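Local coordinates for gamma-glutamyl-gamma-aminobutyraldehyde dehydrogenase (Burkholderia cenocepacia, PDB 4LIH), which probably oxidises aldehydes, among them gamma-glutamyl-gamma-aminobutyraldehyde, to the corresponding carboxylic acids with NAD(P)+ as electron acceptor, at residues Arg372-Ala378 against Glu390-Glu395; Gly63-Asn68 against Leu237-His241; His155-Leu160 against Thr499-Arg504. Numbering follows the deposited sequence.

Interaction 1. Residues Arg372-Ala378 against Glu390-Glu395; sequences RLVTGGA and EPTVFE
A classic beta bulge interrupts this antiparallel pairing on a mixed sheet of the aldehyde dehydrogenase fold. Strands 372-375 and 392-395 run at 143° with axes 4.6 Å apart. R372 and E395 form a hydrogen-bonded pair (R372 N to E395 O 3.0 Å, E395 N to R372 O 2.9 Å), followed by the non-hydrogen-bonded pair L373-F394 (CA-CA 4.6 Å). V374 then turns to helical angles (-95/-44), so V374 and T375 both face V393: V393 O accepts from V374 N at 2.7 Å and weakly from T375 N at 3.4 Å, while V393 N gives 3.0 Å to T375 O. R372 (ttp) brings NH2 within 2.5 Å of E395 OE1 in a salt bridge; L373 CD1 sits over the F394 ring, 4.0 Å from its centroid, a CH-pi contact. Past the strand, G376 (74/-143) and G377 (98/0) take positive phi, and a CB on G376 would clash with P391 O. A378 N bonds E390 OE1 at 2.9 Å, and E390 N returns 3.0 Å to A378 O. Water 1 bridges T375 OG1 (3.0 Å) and P391 O (2.7 Å). Strand 388-395 pairs in parallel with strand 411-417 through T392 and F394; helix 319-333 packs on R372, V374 and E395, its K322 binding E395 OE2, and helix 354-370 touches L373 and T392.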
loop_
_atom_site.group_PDB
_atom_site.type_symbol
_atom_site.label_atom_id
_atom_site.label_comp_id
_atom_site.label_asym_id
_atom_site.label_seq_id
_atom_site.Cartn_x
_atom_site.Cartn_y
_atom_site.Cartn_z
ATOM N N ARG A 372 -17.172 -13.118 -45.598
ATOM C CA ARG A 372 -17.122 -14.536 -45.957
ATOM C C ARG A 372 -17.509 -15.446 -44.785
ATOM O O ARG A 372 -16.864 -15.413 -43.759
ATOM C CB ARG A 372 -15.721 -14.899 -46.431
ATOM C CG ARG A 372 -15.639 -16.340 -46.940
ATOM C CD ARG A 372 -14.272 -16.639 -47.535
ATOM N NE ARG A 372 -13.192 -16.599 -46.543
ATOM C CZ ARG A 372 -12.658 -17.647 -45.897
ATOM N NH1 ARG A 372 -13.100 -18.892 -46.083
ATOM N NH2 ARG A 372 -11.661 -17.441 -45.036
ATOM N N LEU A 373 -18.536 -16.276 -44.962
ATOM C CA LEU A 373 -18.929 -17.246 -43.928
ATOM C C LEU A 373 -17.921 -18.381 -43.890
ATOM O O LEU A 373 -17.738 -19.110 -44.894
ATOM C CB LEU A 373 -20.325 -17.813 -44.175
ATOM C CG LEU A 373 -20.848 -18.837 -43.146
ATOM C CD1 LEU A 373 -21.095 -18.235 -41.758
ATOM C CD2 LEU A 373 -22.134 -19.461 -43.672
ATOM N N VAL A 374 -17.288 -18.559 -42.736
ATOM C CA VAL A 374 -16.233 -19.554 -42.630
ATOM C C VAL A 374 -16.813 -20.851 -42.095
ATOM O O VAL A 374 -16.456 -21.965 -42.571
ATOM C CB VAL A 374 -15.078 -19.052 -41.724
ATOM C CG1 VAL A 374 -14.070 -20.160 -41.474
ATOM C CG2 VAL A 374 -14.387 -17.851 -42.366
ATOM N N THR A 375 -17.666 -20.724 -41.076
ATOM C CA THR A 375 -18.322 -21.877 -40.522
ATOM C C THR A 375 -19.577 -21.490 -39.758
ATOM O O THR A 375 -19.757 -20.334 -39.307
ATOM C CB THR A 375 -17.376 -22.710 -39.616
ATOM O OG1 THR A 375 -17.951 -24.003 -39.362
ATOM C CG2 THR A 375 -17.123 -21.994 -38.307
ATOM N N GLY A 376 -20.468 -22.463 -39.629
ATOM C CA GLY A 376 -21.695 -22.270 -38.855
ATOM C C GLY A 376 -22.738 -21.425 -39.526
ATOM O O GLY A 376 -22.919 -21.492 -40.746
ATOM N N GLY A 377 -23.425 -20.617 -38.725
ATOM C CA GLY A 377 -24.366 -19.653 -39.227
ATOM C C GLY A 377 -25.837 -20.047 -39.203
ATOM O O GLY A 377 -26.636 -19.276 -39.634
ATOM N N ALA A 378 -26.194 -21.239 -38.733
ATOM C CA ALA A 378 -27.594 -21.711 -38.770
ATOM C C ALA A 378 -28.218 -21.850 -37.371
ATOM O O ALA A 378 -27.539 -22.256 -36.431
ATOM C CB ALA A 378 -27.649 -23.061 -39.477
ATOM N N GLU A 390 -25.619 -22.356 -34.178
ATOM C CA GLU A 390 -24.272 -22.882 -34.347
ATOM C C GLU A 390 -23.183 -21.842 -34.027
ATOM O O GLU A 390 -23.390 -20.646 -34.229
ATOM C CB GLU A 390 -24.053 -23.373 -35.771
ATOM C CG GLU A 390 -24.898 -24.549 -36.205
ATOM C CD GLU A 390 -24.881 -24.769 -37.709
ATOM O OE1 GLU A 390 -24.770 -23.789 -38.482
ATOM O OE2 GLU A 390 -24.927 -25.950 -38.109
ATOM N N PRO A 391 -21.996 -22.310 -33.587
ATOM C CA PRO A 391 -20.862 -21.362 -33.515
ATOM C C PRO A 391 -20.471 -20.903 -34.915
ATOM O O PRO A 391 -20.265 -21.734 -35.810
ATOM C CB PRO A 391 -19.759 -22.186 -32.865
ATOM C CG PRO A 391 -20.068 -23.588 -33.286
ATOM C CD PRO A 391 -21.565 -23.692 -33.333
ATOM N N THR A 392 -20.396 -19.581 -35.102
ATOM C CA THR A 392 -20.356 -18.981 -36.432
ATOM C C THR A 392 -19.150 -18.071 -36.580
ATOM O O THR A 392 -18.887 -17.258 -35.702
ATOM C CB THR A 392 -21.639 -18.181 -36.655
ATOM O OG1 THR A 392 -22.776 -19.078 -36.586
ATOM C CG2 THR A 392 -21.650 -17.471 -37.973
ATOM N N VAL A 393 -18.437 -18.203 -37.695
ATOM C CA VAL A 393 -17.269 -17.383 -37.962
ATOM C C VAL A 393 -17.413 -16.734 -39.318
ATOM O O VAL A 393 -17.751 -17.415 -40.281
ATOM C CB VAL A 393 -15.981 -18.246 -37.952
ATOM C CG1 VAL A 393 -14.751 -17.407 -38.206
ATOM C CG2 VAL A 393 -15.832 -18.988 -36.633
ATOM N N PHE A 394 -17.176 -15.422 -39.372
ATOM C CA PHE A 394 -16.988 -14.674 -40.624
ATOM C C PHE A 394 -15.601 -14.039 -40.754
ATOM O O PHE A 394 -14.976 -13.627 -39.774
ATOM C CB PHE A 394 -17.954 -13.508 -40.696
ATOM C CG PHE A 394 -19.391 -13.921 -40.851
ATOM C CD1 PHE A 394 -19.893 -14.208 -42.110
ATOM C CD2 PHE A 394 -20.223 -14.012 -39.761
ATOM C CE1 PHE A 394 -21.213 -14.554 -42.266
ATOM C CE2 PHE A 394 -21.550 -14.396 -39.897
ATOM C CZ PHE A 394 -22.045 -14.682 -41.157
ATOM N N GLU A 395 -15.177 -13.887 -42.002
ATOM C CA GLU A 395 -13.992 -13.079 -42.321
ATOM C C GLU A 395 -14.524 -11.739 -42.814
ATOM O O GLU A 395 -15.310 -11.704 -43.748
ATOM C CB GLU A 395 -13.119 -13.792 -43.363
ATOM C CG GLU A 395 -11.809 -13.072 -43.579
ATOM C CD GLU A 395 -10.822 -13.837 -44.409
ATOM O OE1 GLU A 395 -11.089 -14.992 -44.784
ATOM O OE2 GLU A 395 -9.790 -13.232 -44.705
HETATM O O HOH W 1 -19.564 -24.111 -36.849
#

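Interaction 2. Residues Gly63-Asn68 against Leu237-His241; sequences GEADVN and LLALH
V67, a t rotamer whose CA-CB bond points toward segment 237-241, places CG1 against the end of a second helix: V67 CG1 lies 3.7 Å from L238 CD2, 4.2 Å from L237 CB and 4.4 Å from H241 CD2. The valine belongs to the first turn of helix 64-80, the leucines to the last turn of helix 232-240, and H241 is the first residue to leave helical angles (-65/133). Nearest CA pairs are E64-L237 (6.9 Å), V67-L238 (7.2 Å) and N68-H241 (8.5 Å). L237 and L238 are both mt; L237 also reaches the start of the other helix, where L237 CD2 is 3.4 Å from E64 OE1 and L237 CD1 is 4.1 Å from G63 C. G63 is the N-cap; its N donates to D66 OD2 at 3.2 Å, D66, third in the helix, accepting as in half of a capping box whose other half a glycine cannot supply. On the polar margin, H241 (chi1 t, chi2 -70°) donates from NE2 to N68 OD1 at 2.9 Å, the oxygen lying near the plane of the ring. Its ND1 bonds D243 N. Water 2 bridges, giving 2.8 Å to N68 O and taking a weak 3.2 Å bond from H241 NE2. L238 also packs on V197 and K199 of strand 195-199. Helix 232-240 makes the beta-alpha-beta crossover between parallel strands 225-227 and 246-250, which strands 195-199 and 157-172 separate in the sheet; the contact thus joins the N-terminal end of helix 64-80 to the C-terminal end of a helix packed on the sheet of the Rossmann-like dinucleotide-binding domain of aldehyde dehydrogenases.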
loop_
_atom_site.group_PDB
_atom_site.type_symbol
_atom_site.label_atom_id
_atom_site.label_comp_id
_atom_site.label_asym_id
_atom_site.label_seq_id
_atom_site.Cartn_x
_atom_site.Cartn_y
_atom_site.Cartn_z
ATOM N N GLY A 63 -42.950 -4.801 -7.853
ATOM C CA GLY A 63 -43.151 -3.417 -8.229
ATOM C C GLY A 63 -42.738 -2.517 -7.091
ATOM O O GLY A 63 -41.916 -2.888 -6.239
ATOM N N GLU A 64 -43.283 -1.303 -7.087
ATOM C CA GLU A 64 -42.848 -0.309 -6.125
ATOM C C GLU A 64 -43.093 -0.675 -4.667
ATOM O O GLU A 64 -42.238 -0.416 -3.810
ATOM C CB GLU A 64 -43.422 1.076 -6.478
ATOM C CG GLU A 64 -42.621 2.174 -5.827
ATOM C CD GLU A 64 -42.960 3.556 -6.310
ATOM O OE1 GLU A 64 -43.335 3.741 -7.506
ATOM O OE2 GLU A 64 -42.838 4.459 -5.451
ATOM N N ALA A 65 -44.205 -1.313 -4.334
ATOM C CA ALA A 65 -44.431 -1.603 -2.922
ATOM C C ALA A 65 -43.303 -2.473 -2.420
ATOM O O ALA A 65 -42.759 -2.247 -1.337
ATOM C CB ALA A 65 -45.774 -2.292 -2.680
ATOM N N ASP A 66 -42.945 -3.465 -3.227
ATOM C CA ASP A 66 -41.921 -4.445 -2.834
ATOM C C ASP A 66 -40.504 -3.884 -2.824
ATOM O O ASP A 66 -39.737 -4.188 -1.921
ATOM C CB ASP A 66 -41.972 -5.676 -3.742
ATOM C CG ASP A 66 -43.390 -6.186 -3.957
ATOM O OD1 ASP A 66 -43.919 -6.780 -3.048
ATOM O OD2 ASP A 66 -43.990 -5.962 -5.028
ATOM N N VAL A 67 -40.152 -3.097 -3.842
ATOM C CA VAL A 67 -38.856 -2.387 -3.851
ATOM C C VAL A 67 -38.797 -1.525 -2.589
ATOM O O VAL A 67 -37.799 -1.562 -1.864
ATOM C CB VAL A 67 -38.671 -1.502 -5.086
ATOM C CG1 VAL A 67 -37.497 -0.541 -4.899
ATOM C CG2 VAL A 67 -38.434 -2.377 -6.318
ATOM N N ASN A 68 -39.877 -0.791 -2.290
ATOM C CA ASN A 68 -39.854 0.071 -1.117
ATOM C C ASN A 68 -39.693 -0.706 0.187
ATOM O O ASN A 68 -38.953 -0.266 1.058
ATOM C CB ASN A 68 -41.087 0.962 -1.026
ATOM C CG ASN A 68 -41.025 2.159 -1.941
ATOM O OD1 ASN A 68 -39.978 2.543 -2.502
ATOM N ND2 ASN A 68 -42.186 2.776 -2.099
ATOM N N LEU A 237 -36.750 1.807 -10.271
ATOM C CA LEU A 237 -37.164 2.359 -9.015
ATOM C C LEU A 237 -35.970 2.380 -8.081
ATOM O O LEU A 237 -35.853 3.267 -7.276
ATOM C CB LEU A 237 -38.344 1.572 -8.423
ATOM C CG LEU A 237 -39.704 1.665 -9.170
ATOM C CD1 LEU A 237 -40.634 0.581 -8.644
ATOM C CD2 LEU A 237 -40.397 3.012 -9.024
ATOM N N LEU A 238 -35.096 1.397 -8.187
ATOM C CA LEU A 238 -33.872 1.395 -7.380
ATOM C C LEU A 238 -32.898 2.513 -7.821
ATOM O O LEU A 238 -32.249 3.132 -6.995
ATOM C CB LEU A 238 -33.201 0.013 -7.397
ATOM C CG LEU A 238 -33.923 -1.095 -6.615
ATOM C CD1 LEU A 238 -33.422 -2.503 -6.943
ATOM C CD2 LEU A 238 -33.808 -0.874 -5.123
ATOM N N ALA A 239 -32.821 2.794 -9.120
ATOM C CA ALA A 239 -31.972 3.868 -9.570
ATOM C C ALA A 239 -32.518 5.226 -9.147
ATOM O O ALA A 239 -31.741 6.152 -8.854
ATOM C CB ALA A 239 -31.712 3.769 -11.071
ATOM N N LEU A 240 -33.836 5.332 -9.012
ATOM C CA LEU A 240 -34.486 6.585 -8.583
ATOM C C LEU A 240 -34.616 6.758 -7.075
ATOM O O LEU A 240 -34.893 7.860 -6.596
ATOM C CB LEU A 240 -35.910 6.688 -9.184
ATOM C CG LEU A 240 -35.943 6.903 -10.689
ATOM C CD1 LEU A 240 -37.288 6.498 -11.297
ATOM C CD2 LEU A 240 -35.625 8.379 -10.966
ATOM N N HIS A 241 -34.411 5.684 -6.309
ATOM C CA HIS A 241 -34.797 5.690 -4.919
ATOM C C HIS A 241 -34.014 6.674 -4.067
ATOM O O HIS A 241 -32.783 6.726 -4.097
ATOM C CB HIS A 241 -34.733 4.287 -4.294
ATOM C CG HIS A 241 -35.706 4.096 -3.173
ATOM N ND1 HIS A 241 -35.563 4.717 -1.964
ATOM C CD2 HIS A 241 -36.880 3.413 -3.097
ATOM C CE1 HIS A 241 -36.577 4.410 -1.174
ATOM N NE2 HIS A 241 -37.383 3.609 -1.839
HETATM O O HOH W 2 -38.549 2.544 0.947
#

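Interaction 3. Residues His155-Leu160 against Thr499-Arg504; sequences HHLVGL and TLIRLR
This is a regular antiparallel strand pairing between the C-terminal strand and the start of strand 157-172, on the arm that projects from the body of the subunit and serves tetramer assembly in this family. The short strands 157-160 and 499-502 run at 167°, axes 4.6 Å apart. V158-I501 and L160-T499 are hydrogen-bonded pairs: V158 N to I501 O 2.9 Å, I501 N to V158 O 2.8 Å, L160 N to T499 O 2.9 Å, T499 N to L160 O 2.8 Å. L157-R502 and G159-L500 are the non-hydrogen-bonded pairs, each with CA-CA 4.6 Å. L503 N extends the series to H156 O at 2.9 Å. One face carries L157, L500 and R502 (L157 CD1 to L500 CD2 4.0 Å, L157 CD2 to R502 CB 3.8 Å). The other carries V158, L160, T499 and I501, with V158 CB 4.0 Å from I501 CB; L503 (mt) joins it through CD1, 4.0 Å from V158 CG2. R502, fully extended, sends NE to R504 O at 2.8 Å, while its NH2 makes a long 3.4 Å salt bridge to the terminal OXT of R504. H156 (chi1 p) meets R502 at CD2 to NE 3.8 Å, and both side chains engage E465 of the second subunit. T499 to I501 also pair in parallel with a strand of that subunit, and R451 of the third subunit bonds H155 O and L157 O. Backbone bonding thus makes the arm, and apolar faces and charged tips join it to its neighbours: the chain end is built into the oligomer.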
loop_
_atom_site.group_PDB
_atom_site.type_symbol
_atom_site.label_atom_id
_atom_site.label_comp_id
_atom_site.label_asym_id
_atom_site.label_seq_id
_atom_site.Cartn_x
_atom_site.Cartn_y
_atom_site.Cartn_z
ATOM N N HIS A 155 2.673 17.552 13.146
ATOM C CA HIS A 155 2.692 16.771 14.401
ATOM C C HIS A 155 1.659 17.170 15.440
ATOM O O HIS A 155 1.354 16.381 16.338
ATOM C CB HIS A 155 4.086 16.840 15.029
ATOM C CG HIS A 155 5.125 16.135 14.228
ATOM N ND1 HIS A 155 6.468 16.332 14.433
ATOM C CD2 HIS A 155 5.027 15.257 13.198
ATOM C CE1 HIS A 155 7.159 15.598 13.584
ATOM N NE2 HIS A 155 6.311 14.962 12.801
ATOM N N HIS A 156 1.106 18.384 15.339
ATOM C CA HIS A 156 -0.014 18.761 16.200
ATOM C C HIS A 156 -1.314 18.057 15.793
ATOM O O HIS A 156 -2.342 18.197 16.475
ATOM C CB HIS A 156 -0.230 20.289 16.233
ATOM C CG HIS A 156 -0.747 20.856 14.947
ATOM N ND1 HIS A 156 0.026 20.939 13.805
ATOM C CD2 HIS A 156 -1.948 21.393 14.630
ATOM C CE1 HIS A 156 -0.691 21.471 12.831
ATOM N NE2 HIS A 156 -1.891 21.754 13.307
ATOM N N LEU A 157 -1.289 17.313 14.693
ATOM C CA LEU A 157 -2.443 16.548 14.293
ATOM C C LEU A 157 -2.187 15.041 14.392
ATOM O O LEU A 157 -1.057 14.550 14.246
ATOM C CB LEU A 157 -2.889 16.843 12.859
ATOM C CG LEU A 157 -3.178 18.269 12.403
ATOM C CD1 LEU A 157 -3.580 18.187 10.932
ATOM C CD2 LEU A 157 -4.307 18.835 13.241
ATOM N N VAL A 158 -3.273 14.335 14.652
ATOM C CA VAL A 158 -3.373 12.907 14.362
ATOM C C VAL A 158 -4.320 12.849 13.170
ATOM O O VAL A 158 -5.501 13.160 13.291
ATOM C CB VAL A 158 -3.895 12.070 15.542
ATOM C CG1 VAL A 158 -3.973 10.621 15.128
ATOM C CG2 VAL A 158 -2.971 12.163 16.740
ATOM N N GLY A 159 -3.767 12.497 12.005
ATOM C CA GLY A 159 -4.534 12.487 10.758
ATOM C C GLY A 159 -4.807 11.074 10.292
ATOM O O GLY A 159 -3.885 10.381 10.021
ATOM N N LEU A 160 -6.077 10.724 10.102
ATOM C CA LEU A 160 -6.494 9.353 9.751
ATOM C C LEU A 160 -7.316 9.397 8.469
ATOM O O LEU A 160 -8.102 10.330 8.227
ATOM C CB LEU A 160 -7.368 8.742 10.875
ATOM C CG LEU A 160 -6.941 8.793 12.357
ATOM C CD1 LEU A 160 -7.949 8.054 13.254
ATOM C CD2 LEU A 160 -5.541 8.257 12.561
ATOM N N THR A 499 -10.061 12.230 8.941
ATOM C CA THR A 499 -10.254 12.738 10.285
ATOM C C THR A 499 -8.978 13.466 10.749
ATOM O O THR A 499 -7.922 12.856 10.847
ATOM C CB THR A 499 -10.605 11.601 11.258
ATOM O OG1 THR A 499 -11.753 10.876 10.776
ATOM C CG2 THR A 499 -10.945 12.184 12.620
ATOM N N LEU A 500 -9.059 14.796 10.969
ATOM C CA LEU A 500 -7.919 15.545 11.476
ATOM C C LEU A 500 -8.152 15.864 12.952
ATOM O O LEU A 500 -9.041 16.651 13.274
ATOM C CB LEU A 500 -7.736 16.830 10.673
ATOM C CG LEU A 500 -7.346 16.783 9.167
ATOM C CD1 LEU A 500 -8.503 16.257 8.324
ATOM C CD2 LEU A 500 -6.915 18.145 8.668
ATOM N N ILE A 501 -7.337 15.267 13.821
ATOM C CA ILE A 501 -7.537 15.383 15.242
ATOM C C ILE A 501 -6.489 16.338 15.755
ATOM O O ILE A 501 -5.318 15.978 15.790
ATOM C CB ILE A 501 -7.409 14.012 15.965
ATOM C CG1 ILE A 501 -8.387 12.987 15.401
ATOM C CG2 ILE A 501 -7.549 14.202 17.475
ATOM C CD1 ILE A 501 -8.281 11.583 15.983
ATOM N N ARG A 502 -6.890 17.541 16.173
ATOM C CA ARG A 502 -5.910 18.506 16.651
ATOM C C ARG A 502 -5.673 18.412 18.151
ATOM O O ARG A 502 -6.580 18.606 18.953
ATOM C CB ARG A 502 -6.316 19.906 16.250
ATOM C CG ARG A 502 -5.302 20.955 16.625
ATOM C CD ARG A 502 -5.571 22.274 15.962
ATOM N NE ARG A 502 -4.665 23.255 16.529
ATOM C CZ ARG A 502 -4.641 24.537 16.200
ATOM N NH1 ARG A 502 -5.425 25.002 15.229
ATOM N NH2 ARG A 502 -3.819 25.349 16.857
ATOM N N LEU A 503 -4.439 18.101 18.507
ATOM C CA LEU A 503 -4.057 17.838 19.884
ATOM C C LEU A 503 -3.725 19.114 20.659
ATOM O O LEU A 503 -3.796 19.129 21.879
ATOM C CB LEU A 503 -2.830 16.928 19.895
ATOM C CG LEU A 503 -2.886 15.584 19.148
ATOM C CD1 LEU A 503 -1.551 14.857 19.312
ATOM C CD2 LEU A 503 -4.035 14.749 19.679
ATOM N N ARG A 504 -3.363 20.167 19.933
ATOM C CA ARG A 504 -3.008 21.445 20.523
ATOM C C ARG A 504 -2.957 22.487 19.395
ATOM O O ARG A 504 -2.766 22.150 18.211
ATOM C CB ARG A 504 -1.618 21.361 21.166
ATOM C CG ARG A 504 -0.541 20.969 20.168
ATOM C CD ARG A 504 0.809 20.733 20.804
ATOM N NE ARG A 504 1.424 19.629 20.086
ATOM C CZ ARG A 504 1.332 18.344 20.442
ATOM N NH1 ARG A 504 0.700 17.981 21.564
ATOM N NH2 ARG A 504 1.897 17.430 19.685
ATOM O OXT ARG A 504 -3.075 23.676 19.676
HETATM O O HOH W 3 -10.759 8.957 9.080
#

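How the interactions relate
Two of the contacts are antiparallel strand pairings and one is a junction of helix ends. Interaction 1 joins nearby stretches of chain and is bulged, partly buried and untouched by other subunits; interaction 3 unites segments 339 residues apart without a bulge and is buried largely where other subunits meet it. Interaction 2, also partly buried, relies on apolar side chains and one histidine-asparagine bond in place of strand bonding. No two contacts share a helix or strand. Interactions 1 and 3 lie on opposite sides of the chain's centre, centres about 66 Å apart, and belong to different sheets. Interaction 2, about 42 Å from interaction 3 between centres, flanks that contact's sheet.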